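Kinectin 1 (Kinesin receptor) (Legionella pneumophila, PDB 4MU6) is of unknown biochemical function but is an effector protein of the pathogen, represented here by its largely helical N-terminal coiled-coil domain. Local coordinates at residues E282-A285 / L286-V289. Numbering follows the deposited sequence.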
loop_
_atom_site.group_PDB
_atom_site.type_symbol
_atom_site.label_atom_id
_atom_site.label_comp_id
_atom_site.label_asym_id
_atom_site.label_seq_id
_atom_site.Cartn_x
_atom_site.Cartn_y
_atom_site.Cartn_z
ATOM N N GLU A 282 6.461 32.715 53.714
ATOM C CA GLU A 282 5.740 32.140 52.588
ATOM C C GLU A 282 6.016 30.646 52.472
ATOM O O GLU A 282 5.089 29.833 52.341
ATOM C CB GLU A 282 6.116 32.878 51.296
ATOM C CG GLU A 282 5.508 34.269 51.218
ATOM C CD GLU A 282 5.832 35.006 49.926
ATOM O OE1 GLU A 282 6.968 34.873 49.422
ATOM O OE2 GLU A 282 4.943 35.723 49.416
ATOM N N VAL A 283 7.298 30.295 52.532
ATOM C CA VAL A 283 7.735 28.903 52.514
ATOM C C VAL A 283 7.035 28.083 53.598
ATOM O O VAL A 283 6.478 27.017 53.329
ATOM C CB VAL A 283 9.268 28.808 52.726
ATOM C CG1 VAL A 283 9.719 27.382 52.654
ATOM C CG2 VAL A 283 9.987 29.617 51.672
ATOM N N ASP A 284 7.053 28.595 54.824
ATOM C CA ASP A 284 6.472 27.864 55.935
ATOM C C ASP A 284 4.967 27.712 55.752
ATOM O O ASP A 284 4.401 26.672 56.098
ATOM C CB ASP A 284 6.788 28.540 57.266
ATOM C CG ASP A 284 8.217 28.288 57.717
ATOM O OD1 ASP A 284 8.884 27.401 57.128
ATOM O OD2 ASP A 284 8.666 28.970 58.662
ATOM N N ALA A 285 4.333 28.749 55.204
ATOM C CA ALA A 285 2.897 28.722 54.950
ATOM C C ALA A 285 2.544 27.684 53.878
ATOM O O ALA A 285 1.468 27.095 53.913
ATOM C CB ALA A 285 2.397 30.090 54.541
ATOM N N LEU A 286 3.449 27.450 52.938
ATOM C CA LEU A 286 3.176 26.467 51.891
ATOM C C LEU A 286 3.349 25.053 52.451
ATOM O O LEU A 286 2.594 24.131 52.111
ATOM C CB LEU A 286 4.073 26.678 50.679
ATOM C CG LEU A 286 3.777 27.861 49.756
ATOM C CD1 LEU A 286 4.940 28.019 48.804
ATOM C CD2 LEU A 286 2.455 27.673 48.984
ATOM N N LYS A 287 4.351 24.906 53.310
ATOM C CA LYS A 287 4.616 23.653 53.997
ATOM C C LYS A 287 3.431 23.259 54.872
ATOM O O LYS A 287 3.080 22.083 54.971
ATOM C CB LYS A 287 5.891 23.770 54.824
ATOM C CG LYS A 287 7.173 23.682 53.986
ATOM C CD LYS A 287 8.374 24.256 54.764
ATOM C CE LYS A 287 9.640 23.414 54.593
ATOM N NZ LYS A 287 9.983 23.126 53.175
ATOM N N SER A 288 2.802 24.249 55.488
ATOM C CA SER A 288 1.577 24.005 56.237
ATOM C C SER A 288 0.480 23.388 55.350
ATOM O O SER A 288 -0.171 22.432 55.747
ATOM C CB SER A 288 1.089 25.294 56.894
ATOM O OG SER A 288 -0.198 25.119 57.461
ATOM N N VAL A 289 0.288 23.923 54.149
ATOM C CA VAL A 289 -0.725 23.382 53.250
ATOM C C VAL A 289 -0.323 21.986 52.767
ATOM O O VAL A 289 -1.154 21.067 52.689
ATOM C CB VAL A 289 -1.003 24.305 52.030
ATOM C CG1 VAL A 289 -2.127 23.717 51.200
ATOM C CG2 VAL A 289 -1.392 25.672 52.495
#
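L286 lies back against the backbone oxygen of E282, and K287 runs alongside V283, each one turn back on one continuous alpha-helix. The backbone ladder is of the i to i+4 kind. L286 N donates to E282 O at 3.0 Å. K287 N reaches V283 O at 3.0 Å and is the straightest of the set, with an N-H...O angle of 161°. S288 N bonds to D284 O in the same way, while the bond from V289 N to A285 O is long and weak. V283 O also receives a weak second bond from L286 N, so two successive amides share this oxygen. The side chain of L286 starts beside its own backbone N, with CG anti to the carbonyl carbon (chi1 -74°). This brings CG to 3.5 Å from E282 O. K287 begins the same way, and its side chain and that of V283 point in the same direction. Its CD lies 4.0 Å from V283 CG1, an aliphatic contact one turn apart. The same CD passes D284 OD1 at 4.0 Å. The chain then bends at chi3 and chi4, and NZ ends 5.9 Å from D284 OD1. The opposite charges are therefore near but form no salt bridge. NZ is instead hydrogen-bonded to N272 and Q268 of helix 227-273. The arrangement is two turns of an amphipathic helix, with D284 and S288 exposed and L286 buried. It belongs to helix 280-294, at one end of the elongated domain. L286 packs on L271 of helix 227-273, while the methyl group of A285 and the side chain of L286 meet F29, and V289 meets I36 and L37, of helix 29-38.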